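Local coordinates for uncharacterized protein (Helicobacter pylori, PDB 4O5J) that probably attaches the bacterium to host cells, acting as an outer membrane adhesin whose extracellular domain binds sialic acid-containing carbohydrates, at residues E314-K317 and Y318-A322; N218-S222 and G223-T227; G96-S99 and L100-N104; A241-N244 and N245-M249. All blocks are in the same frame, centred on the assembly; numbering follows the deposited sequence.

Interaction 1: E314-K317 and Y318-A322; sequences EQYK and YLEKA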
loop_
_atom_site.group_PDB
_atom_site.type_symbol
_atom_site.label_atom_id
_atom_site.label_comp_id
_atom_site.label_asym_id
_atom_site.label_seq_id
_atom_site.Cartn_x
_atom_site.Cartn_y
_atom_site.Cartn_z
ATOM N N GLU A 314 13.132 -4.932 14.873
ATOM C CA GLU A 314 13.503 -6.290 15.150
ATOM C C GLU A 314 12.478 -7.259 14.529
ATOM O O GLU A 314 12.852 -8.336 14.064
ATOM C CB GLU A 314 13.536 -6.501 16.668
ATOM C CG GLU A 314 14.006 -7.897 17.030
ATOM C CD GLU A 314 15.470 -8.185 16.688
ATOM O OE1 GLU A 314 16.268 -7.212 16.682
ATOM O OE2 GLU A 314 15.826 -9.375 16.461
ATOM N N GLN A 315 11.206 -6.902 14.551
ATOM C CA GLN A 315 10.176 -7.745 13.913
ATOM C C GLN A 315 10.391 -7.761 12.403
ATOM O O GLN A 315 10.264 -8.808 11.773
ATOM C CB GLN A 315 8.771 -7.264 14.251
ATOM C CG GLN A 315 8.454 -7.468 15.719
ATOM C CD GLN A 315 7.097 -6.885 16.058
ATOM O OE1 GLN A 315 6.290 -6.612 15.182
ATOM N NE2 GLN A 315 6.828 -6.709 17.360
ATOM N N TYR A 316 10.751 -6.629 11.825
ATOM C CA TYR A 316 10.988 -6.555 10.400
ATOM C C TYR A 316 12.188 -7.441 10.061
ATOM O O TYR A 316 12.176 -8.151 9.032
ATOM C CB TYR A 316 11.221 -5.100 9.968
ATOM C CG TYR A 316 11.378 -4.926 8.485
ATOM C CD1 TYR A 316 10.276 -5.080 7.638
ATOM C CD2 TYR A 316 12.612 -4.653 7.881
ATOM C CE1 TYR A 316 10.379 -4.957 6.268
ATOM C CE2 TYR A 316 12.715 -4.529 6.465
ATOM C CZ TYR A 316 11.593 -4.679 5.682
ATOM O OH TYR A 316 11.652 -4.544 4.306
ATOM N N LYS A 317 13.226 -7.404 10.921
ATOM C CA LYS A 317 14.420 -8.219 10.664
ATOM C C LYS A 317 14.034 -9.706 10.597
ATOM O O LYS A 317 14.536 -10.436 9.757
ATOM C CB LYS A 317 15.518 -7.963 11.742
ATOM C CG LYS A 317 16.766 -8.787 11.609
ATOM C CD LYS A 317 17.495 -8.598 10.269
ATOM C CE LYS A 317 18.061 -7.184 10.044
ATOM N NZ LYS A 317 18.571 -6.867 8.644
ATOM N N TYR A 318 13.174 -10.166 11.506
ATOM C CA TYR A 318 12.712 -11.576 11.509
ATOM C C TYR A 318 11.977 -11.869 10.185
ATOM O O TYR A 318 12.247 -12.865 9.535
ATOM C CB TYR A 318 11.762 -11.843 12.659
ATOM C CG TYR A 318 12.392 -12.317 13.904
ATOM C CD1 TYR A 318 12.257 -13.657 14.316
ATOM C CD2 TYR A 318 13.173 -11.456 14.728
ATOM C CE1 TYR A 318 12.816 -14.106 15.484
ATOM C CE2 TYR A 318 13.737 -11.954 15.924
ATOM C CZ TYR A 318 13.571 -13.252 16.279
ATOM O OH TYR A 318 14.161 -13.765 17.450
ATOM N N LEU A 319 11.097 -10.970 9.786
ATOM C CA LEU A 319 10.360 -11.094 8.537
ATOM C C LEU A 319 11.317 -11.185 7.335
ATOM O O LEU A 319 11.185 -12.073 6.493
ATOM C CB LEU A 319 9.453 -9.885 8.375
ATOM C CG LEU A 319 8.470 -9.877 7.210
ATOM C CD1 LEU A 319 7.421 -11.026 7.344
ATOM C CD2 LEU A 319 7.739 -8.532 7.224
ATOM N N GLU A 320 12.288 -10.283 7.237
ATOM C CA GLU A 320 13.252 -10.301 6.124
ATOM C C GLU A 320 14.056 -11.581 6.118
ATOM O O GLU A 320 14.484 -12.031 5.058
ATOM C CB GLU A 320 14.284 -9.182 6.313
ATOM C CG GLU A 320 13.761 -7.895 5.852
ATOM C CD GLU A 320 14.845 -6.846 5.949
ATOM O OE1 GLU A 320 15.549 -6.896 7.019
ATOM O OE2 GLU A 320 14.957 -5.991 4.991
ATOM N N LYS A 321 14.281 -12.170 7.290
ATOM C CA LYS A 321 15.199 -13.318 7.372
ATOM C C LYS A 321 14.435 -14.628 7.549
ATOM O O LYS A 321 15.020 -15.675 7.869
ATOM C CB LYS A 321 16.210 -13.120 8.488
ATOM C CG LYS A 321 17.100 -11.912 8.324
ATOM C CD LYS A 321 18.124 -12.142 7.312
ATOM C CE LYS A 321 19.110 -10.995 7.332
ATOM N NZ LYS A 321 20.155 -11.477 6.416
ATOM N N ALA A 322 13.112 -14.574 7.375
ATOM C CA ALA A 322 12.235 -15.717 7.689
ATOM C C ALA A 322 12.681 -16.959 6.925
ATOM O O ALA A 322 12.475 -18.069 7.390
ATOM C CB ALA A 322 10.759 -15.381 7.380
#
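Y316 and E320 sit one turn apart on the short helix 313-320 and meet over a ring face. E320 CG rests 4.0 Å from the centroid of the Y316 ring, 28° off its normal, in a CH-pi contact. From there the extended glutamate chain runs past the ring, leaving E320 OE2 3.1 Å from Y316 CE2. The backbone bond from E320 N to Y316 O is short at 2.8 Å.

The tight side belongs to Y318 and L319, both buried. L319 CD2 lies 4.3 Å from Y316 CD1. An edge of the Y318 ring lies against its own helix, with Y318 CD2 3.2 Å from E314 O. The E314 carboxylate, its plane turned 73° from the ring, brings OE2 to 3.4 Å from Y318 CE2. Beyond the helix, Y318 OH is held by I231 N and W216 meets the ring edge-to-face, while Y316 OH bonds N344 ND2.

The looser side is built from long, partly exposed chains. Bends at chi2 (59°) and chi3 carry K317 NZ toward the helix C-terminus, where it makes a weak salt bridge of 3.4 Å with E320 OE1. K321 runs beside K317, pointing the same way, with K321 NZ 5.4 Å from K317 NZ. The K321 N to K317 O bond is weak, as K321 leaves helical torsions. Paired weakly with K317 but not K321, E320 probably offsets part of their charge and leaves the lysine end adjustable.

Interaction 2: N218-S222 and G223-T227; sequences NIVIS and GVSNT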
loop_
_atom_site.group_PDB
_atom_site.type_symbol
_atom_site.label_atom_id
_atom_site.label_comp_id
_atom_site.label_asym_id
_atom_site.label_seq_id
_atom_site.Cartn_x
_atom_site.Cartn_y
_atom_site.Cartn_z
ATOM N N ASN A 218 10.142 -20.302 19.680
ATOM C CA ASN A 218 10.277 -21.448 18.760
ATOM C C ASN A 218 11.051 -21.069 17.485
ATOM O O ASN A 218 11.570 -21.964 16.784
ATOM C CB ASN A 218 8.893 -22.038 18.380
ATOM C CG ASN A 218 8.383 -23.013 19.413
ATOM O OD1 ASN A 218 8.831 -23.028 20.562
ATOM N ND2 ASN A 218 7.416 -23.874 19.003
ATOM N N ILE A 219 11.164 -19.771 17.171
ATOM C CA ILE A 219 11.808 -19.374 15.951
ATOM C C ILE A 219 13.329 -19.273 16.129
ATOM O O ILE A 219 13.801 -18.464 16.930
ATOM C CB ILE A 219 11.291 -18.033 15.476
ATOM C CG1 ILE A 219 9.808 -18.140 15.107
ATOM C CG2 ILE A 219 12.115 -17.570 14.273
ATOM C CD1 ILE A 219 9.065 -16.794 15.023
ATOM N N VAL A 220 14.083 -20.071 15.370
ATOM C CA VAL A 220 15.530 -20.056 15.409
ATOM C C VAL A 220 16.069 -19.551 14.091
ATOM O O VAL A 220 15.940 -20.211 13.054
ATOM C CB VAL A 220 16.111 -21.444 15.660
ATOM C CG1 VAL A 220 17.671 -21.361 15.829
ATOM C CG2 VAL A 220 15.461 -22.077 16.935
ATOM N N ILE A 221 16.703 -18.385 14.127
ATOM C CA ILE A 221 17.385 -17.861 12.966
ATOM C C ILE A 221 18.773 -17.429 13.382
ATOM O O ILE A 221 18.897 -16.512 14.207
ATOM C CB ILE A 221 16.656 -16.655 12.400
ATOM C CG1 ILE A 221 15.188 -17.045 11.997
ATOM C CG2 ILE A 221 17.423 -16.031 11.212
ATOM C CD1 ILE A 221 14.333 -15.847 11.587
ATOM N N SER A 222 19.814 -18.077 12.841
ATOM C CA SER A 222 21.190 -17.764 13.211
ATOM C C SER A 222 21.522 -16.315 12.966
ATOM O O SER A 222 21.223 -15.774 11.926
ATOM C CB SER A 222 22.153 -18.606 12.406
ATOM O OG SER A 222 22.075 -19.906 12.917
ATOM N N GLY A 223 22.125 -15.679 13.954
ATOM C CA GLY A 223 22.556 -14.295 13.828
ATOM C C GLY A 223 21.394 -13.365 14.129
ATOM O O GLY A 223 21.515 -12.174 14.035
ATOM N N VAL A 224 20.246 -13.909 14.464
ATOM C CA VAL A 224 19.127 -13.095 14.785
ATOM C C VAL A 224 18.486 -13.517 16.112
ATOM O O VAL A 224 18.372 -12.694 17.025
ATOM C CB VAL A 224 18.079 -13.173 13.666
ATOM C CG1 VAL A 224 16.768 -12.528 14.117
ATOM C CG2 VAL A 224 18.639 -12.546 12.377
ATOM N N SER A 225 18.059 -14.783 16.248
ATOM C CA SER A 225 17.380 -15.204 17.459
ATOM C C SER A 225 18.378 -15.483 18.562
ATOM O O SER A 225 17.989 -15.623 19.746
ATOM C CB SER A 225 16.543 -16.465 17.212
ATOM O OG SER A 225 17.382 -17.501 16.732
ATOM N N ASN A 226 19.650 -15.593 18.232
ATOM C CA ASN A 226 20.673 -15.860 19.255
ATOM C C ASN A 226 21.440 -14.574 19.504
ATOM O O ASN A 226 22.543 -14.614 19.845
ATOM C CB ASN A 226 21.620 -16.959 18.796
ATOM C CG ASN A 226 22.272 -16.618 17.465
ATOM O OD1 ASN A 226 21.788 -15.779 16.647
ATOM N ND2 ASN A 226 23.385 -17.259 17.225
ATOM N N THR A 227 20.875 -13.411 19.263
ATOM C CA THR A 227 21.610 -12.187 19.590
ATOM C C THR A 227 20.687 -11.313 20.384
ATOM O O THR A 227 19.555 -11.674 20.641
ATOM C CB THR A 227 22.030 -11.447 18.340
ATOM O OG1 THR A 227 20.858 -10.963 17.703
ATOM C CG2 THR A 227 22.787 -12.328 17.377
#
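The chain doubles back on itself through two turns, with I221 O gripped by both V224 N at 2.9 Å and S225 N at 2.8 Å. The backbone torsions of S222 and G223 are those of a type II turn, G223 taking a positive phi of 84°. A type I turn from V224 to T227 follows directly. Of the two donors, S225 N lies in the carbonyl plane of I221 and V224 N is tilted 32° from it.

Side chains tie the bend down. S225 OG, placed between its backbone N and carbonyl carbon (chi1 58°), is turned back to accept I221 N at 2.8 Å, so both polar backbone atoms of I221 are bound by S225. N226 reaches back as well, its OD1 accepting G223 N at 2.7 Å. On the apolar side I221 and V224 lie alongside each other, pointing the same way, with I221 CG2 3.8 Å from V224 CB.

This loop links strand 214-215 to strand 234-235. I219, V224 and S225 all pack on Y318 of helix 313-320, V220 pairs through its backbone with I326, and N218 anchors the start of the segment through N135 and F106.

Interaction 3: G96-S99 and L100-N104; sequences GFWS and LYAGN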
loop_
_atom_site.group_PDB
_atom_site.type_symbol
_atom_site.label_atom_id
_atom_site.label_comp_id
_atom_site.label_asym_id
_atom_site.label_seq_id
_atom_site.Cartn_x
_atom_site.Cartn_y
_atom_site.Cartn_z
ATOM N N GLY A 96 5.816 -14.334 4.123
ATOM C CA GLY A 96 6.931 -14.223 5.056
ATOM C C GLY A 96 6.440 -14.395 6.469
ATOM O O GLY A 96 7.039 -15.132 7.254
ATOM N N PHE A 97 5.349 -13.736 6.817
ATOM C CA PHE A 97 4.811 -13.929 8.141
ATOM C C PHE A 97 4.389 -15.381 8.377
ATOM O O PHE A 97 4.647 -15.988 9.428
ATOM C CB PHE A 97 3.652 -12.979 8.438
ATOM C CG PHE A 97 3.086 -13.192 9.796
ATOM C CD1 PHE A 97 3.687 -12.620 10.904
ATOM C CD2 PHE A 97 1.999 -14.037 9.993
ATOM C CE1 PHE A 97 3.192 -12.852 12.179
ATOM C CE2 PHE A 97 1.501 -14.278 11.259
ATOM C CZ PHE A 97 2.083 -13.677 12.362
ATOM N N TRP A 98 3.697 -15.946 7.394
ATOM C CA TRP A 98 3.275 -17.354 7.507
ATOM C C TRP A 98 4.475 -18.228 7.769
ATOM O O TRP A 98 4.465 -19.171 8.589
ATOM C CB TRP A 98 2.581 -17.808 6.203
ATOM C CG TRP A 98 2.382 -19.262 6.237
ATOM C CD1 TRP A 98 3.139 -20.211 5.617
ATOM C CD2 TRP A 98 1.367 -19.981 7.015
ATOM N NE1 TRP A 98 2.659 -21.473 5.918
ATOM C CE2 TRP A 98 1.578 -21.383 6.761
ATOM C CE3 TRP A 98 0.348 -19.597 7.878
ATOM C CZ2 TRP A 98 0.779 -22.377 7.341
ATOM C CZ3 TRP A 98 -0.465 -20.584 8.454
ATOM C CH2 TRP A 98 -0.241 -21.959 8.180
ATOM N N SER A 99 5.548 -17.935 7.062
ATOM C CA SER A 99 6.815 -18.669 7.236
ATOM C C SER A 99 7.336 -18.571 8.690
ATOM O O SER A 99 7.826 -19.583 9.254
ATOM C CB SER A 99 7.825 -18.108 6.272
ATOM O OG SER A 99 8.964 -18.883 6.329
ATOM N N LEU A 100 7.189 -17.403 9.338
ATOM C CA LEU A 100 7.627 -17.231 10.734
ATOM C C LEU A 100 6.694 -17.966 11.676
ATOM O O LEU A 100 7.129 -18.739 12.554
ATOM C CB LEU A 100 7.642 -15.747 11.139
ATOM C CG LEU A 100 8.713 -14.871 10.563
ATOM C CD1 LEU A 100 8.467 -13.413 11.023
ATOM C CD2 LEU A 100 10.123 -15.386 10.974
ATOM N N TYR A 101 5.404 -17.640 11.535
ATOM C CA TYR A 101 4.331 -18.162 12.383
ATOM C C TYR A 101 4.236 -19.707 12.327
ATOM O O TYR A 101 4.112 -20.402 13.377
ATOM C CB TYR A 101 3.075 -17.515 11.881
ATOM C CG TYR A 101 1.748 -17.987 12.435
ATOM C CD1 TYR A 101 1.341 -17.645 13.705
ATOM C CD2 TYR A 101 0.821 -18.694 11.608
ATOM C CE1 TYR A 101 0.089 -17.992 14.201
ATOM C CE2 TYR A 101 -0.439 -19.042 12.088
ATOM C CZ TYR A 101 -0.792 -18.695 13.374
ATOM O OH TYR A 101 -2.060 -19.029 13.852
ATOM N N ALA A 102 4.310 -20.244 11.106
ATOM C CA ALA A 102 4.128 -21.670 10.875
ATOM C C ALA A 102 5.346 -22.191 10.119
ATOM O O ALA A 102 6.344 -22.593 10.744
ATOM C CB ALA A 102 2.835 -21.925 10.074
ATOM N N GLY A 103 5.269 -22.252 8.780
ATOM C CA GLY A 103 6.449 -22.575 8.000
ATOM C C GLY A 103 6.950 -23.975 8.293
ATOM O O GLY A 103 6.147 -24.918 8.404
ATOM N N ASN A 104 8.270 -24.109 8.473
ATOM C CA ASN A 104 8.890 -25.405 8.647
ATOM C C ASN A 104 9.002 -25.821 10.101
ATOM O O ASN A 104 9.508 -26.900 10.414
ATOM C CB ASN A 104 10.229 -25.482 7.944
ATOM C CG ASN A 104 11.239 -24.407 8.518
ATOM O OD1 ASN A 104 11.057 -23.893 9.624
ATOM N ND2 ASN A 104 12.253 -24.074 7.763
HETATM O O HOH W 1 9.722 -21.682 8.153
#
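An aromatic cluster of F97, W98 and Y101 marks the C-terminal end of helix 82-101, where the buried helix gives way to a loop. W98 CG is anti to the backbone N (chi1 170°), which brings the indole out and forward to A102. There A102 CB stands over the face of its six-membered ring, 3.5 Å from the centroid and close to the normal. This is a close CH-pi contact, with A102 CB only 3.4 Å from W98 CZ2.

Y101 touches both other rings. Its ring is near parallel to that of F97, the planes at 21°, but slid so far that they barely overlap; the real touch is F97 CE2 on Y101 CB at 3.7 Å. Against W98 it is oblique, the planes at 57°, and W98 CE3 lies at the edge of the Y101 ring, near its plane. Outside the segments F97 meets the ring of F243, and W98 is buried against helices 146-163 and 193-209.

The helix closes with A102 N donating to W98 O at 2.7 Å, after which G103, with positive phi, swings the chain away and sets its CA against S99 O in a CA-H...O contact. K325 NZ bonds to S99 O, L100 O and A102 O, a positive charge placed where it probably complements the carbonyl end of the helix. One water completes the turn, donating to S99 O at 3.0 Å and accepting from N104 N at 2.8 Å.

Interaction 4: A241-N244 and N245-M249; sequences AVFN and NIKAM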
loop_
_atom_site.group_PDB
_atom_site.type_symbol
_atom_site.label_atom_id
_atom_site.label_comp_id
_atom_site.label_asym_id
_atom_site.label_seq_id
_atom_site.Cartn_x
_atom_site.Cartn_y
_atom_site.Cartn_z
ATOM N N ALA A 241 2.862 -5.901 16.044
ATOM C CA ALA A 241 2.683 -4.892 15.015
ATOM C C ALA A 241 2.976 -5.452 13.612
ATOM O O ALA A 241 2.386 -5.013 12.620
ATOM C CB ALA A 241 3.561 -3.619 15.313
ATOM N N VAL A 242 3.915 -6.383 13.519
ATOM C CA VAL A 242 4.276 -6.928 12.219
ATOM C C VAL A 242 3.037 -7.608 11.631
ATOM O O VAL A 242 2.731 -7.420 10.459
ATOM C CB VAL A 242 5.456 -7.898 12.274
ATOM C CG1 VAL A 242 5.141 -9.131 13.101
ATOM C CG2 VAL A 242 5.879 -8.284 10.851
ATOM N N PHE A 243 2.305 -8.354 12.457
ATOM C CA PHE A 243 1.083 -8.989 12.021
ATOM C C PHE A 243 -0.014 -7.962 11.699
ATOM O O PHE A 243 -0.586 -7.975 10.584
ATOM C CB PHE A 243 0.576 -9.976 13.028
ATOM C CG PHE A 243 -0.743 -10.650 12.597
ATOM C CD1 PHE A 243 -0.745 -11.701 11.686
ATOM C CD2 PHE A 243 -1.980 -10.168 13.065
ATOM C CE1 PHE A 243 -1.958 -12.277 11.281
ATOM C CE2 PHE A 243 -3.145 -10.722 12.687
ATOM C CZ PHE A 243 -3.148 -11.791 11.795
ATOM N N ASN A 244 -0.333 -7.090 12.645
ATOM C CA ASN A 244 -1.382 -6.134 12.453
ATOM C C ASN A 244 -1.138 -5.238 11.243
ATOM O O ASN A 244 -2.052 -4.996 10.452
ATOM C CB ASN A 244 -1.562 -5.285 13.698
ATOM C CG ASN A 244 -1.975 -6.118 14.901
ATOM O OD1 ASN A 244 -2.588 -7.189 14.739
ATOM N ND2 ASN A 244 -1.610 -5.686 16.085
ATOM N N ASN A 245 0.080 -4.710 11.120
ATOM C CA ASN A 245 0.368 -3.792 10.049
ATOM C C ASN A 245 0.215 -4.506 8.666
ATOM O O ASN A 245 -0.354 -3.950 7.744
ATOM C CB ASN A 245 1.761 -3.219 10.182
ATOM C CG ASN A 245 1.808 -2.075 11.191
ATOM O OD1 ASN A 245 0.873 -1.869 11.966
ATOM N ND2 ASN A 245 2.909 -1.323 11.169
ATOM N N ILE A 246 0.755 -5.705 8.528
ATOM C CA ILE A 246 0.655 -6.445 7.293
ATOM C C ILE A 246 -0.827 -6.716 6.994
ATOM O O ILE A 246 -1.267 -6.510 5.877
ATOM C CB ILE A 246 1.423 -7.789 7.335
ATOM C CG1 ILE A 246 2.923 -7.543 7.394
ATOM C CG2 ILE A 246 1.061 -8.634 6.108
ATOM C CD1 ILE A 246 3.788 -8.839 7.494
ATOM N N LYS A 247 -1.607 -7.090 7.995
ATOM C CA LYS A 247 -3.030 -7.348 7.812
ATOM C C LYS A 247 -3.749 -6.108 7.319
ATOM O O LYS A 247 -4.620 -6.185 6.447
ATOM C CB LYS A 247 -3.659 -7.882 9.114
ATOM C CG LYS A 247 -5.114 -8.295 8.920
ATOM C CD LYS A 247 -5.629 -8.997 10.188
ATOM C CE LYS A 247 -7.047 -9.514 10.064
ATOM N NZ LYS A 247 -7.972 -8.404 9.896
ATOM N N ALA A 248 -3.368 -4.942 7.839
ATOM C CA ALA A 248 -4.066 -3.706 7.448
ATOM C C ALA A 248 -3.763 -3.311 5.998
ATOM O O ALA A 248 -4.553 -2.613 5.354
ATOM C CB ALA A 248 -3.697 -2.557 8.418
ATOM N N MET A 249 -2.612 -3.736 5.475
ATOM C CA MET A 249 -2.211 -3.355 4.110
ATOM C C MET A 249 -3.173 -3.971 3.064
ATOM O O MET A 249 -3.405 -3.369 1.991
ATOM C CB MET A 249 -0.845 -3.887 3.796
ATOM C CG MET A 249 0.238 -3.265 4.647
ATOM S SD MET A 249 1.776 -4.174 4.344
ATOM C CE MET A 249 2.913 -3.454 5.594
#
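V242 and I246 lie side by side in the first turns of helix 241-268, part of the helical body of this adhesin, for which tetratricopeptide repeats have been described. V242 holds CG1 between its backbone N and carbonyl carbon (chi1 63°), an arrangement that leaves CG2 beside the carbonyl and 4.0 Å from I246 CD1. I246 CG1 presses to 3.1 Å from V242 O. The same oxygen accepts I246 N at 3.3 Å from above the carbonyl plane, 36° out of it. F243 and K247 repeat the alongside pattern, F243 CE2 touching K247 CD at 3.9 Å obliquely to the ring. N245 N donates to A241 O at 2.8 Å, and N245 CB lies 3.1 Å from that same A241 O.

In the next shell, L319 of helix 313-320 covers V242 and I246 together, while M204 and I207 of helix 193-209 pack on F243. N245 ND2 is fixed by L307 O, and N244 ND2 by T238 O just ahead of the helix. K247 NZ has a long, weak ion pair with D205. The first-turn amide V242 N, which precedes the i to i+4 bonding of the helix, is taken up by Q315 OE1.

Overall arrangement
Interaction 3 is the buried one: three aromatic rings and a helix end, with carbonyls met by a lysine and a water. Interactions 1 and 4 are half-buried helix turns, with apolar side chains packed between helices, amides bonded to neighbouring backbone and lysines on the partly exposed side; a side-chain amide joins them to each other at a first-turn backbone N. L319, on helix 313-320, touches helix 82-101 at F97 and helix 241-268 at I246. Interactions 3 and 4 meet through F97 and F243. Interaction 2, its centre about 29 Å from the centre of the chain, is a loop held by turn bonds; it leans on Y318 and L100 but stays about 9 Å, nearest atoms, from interaction 4.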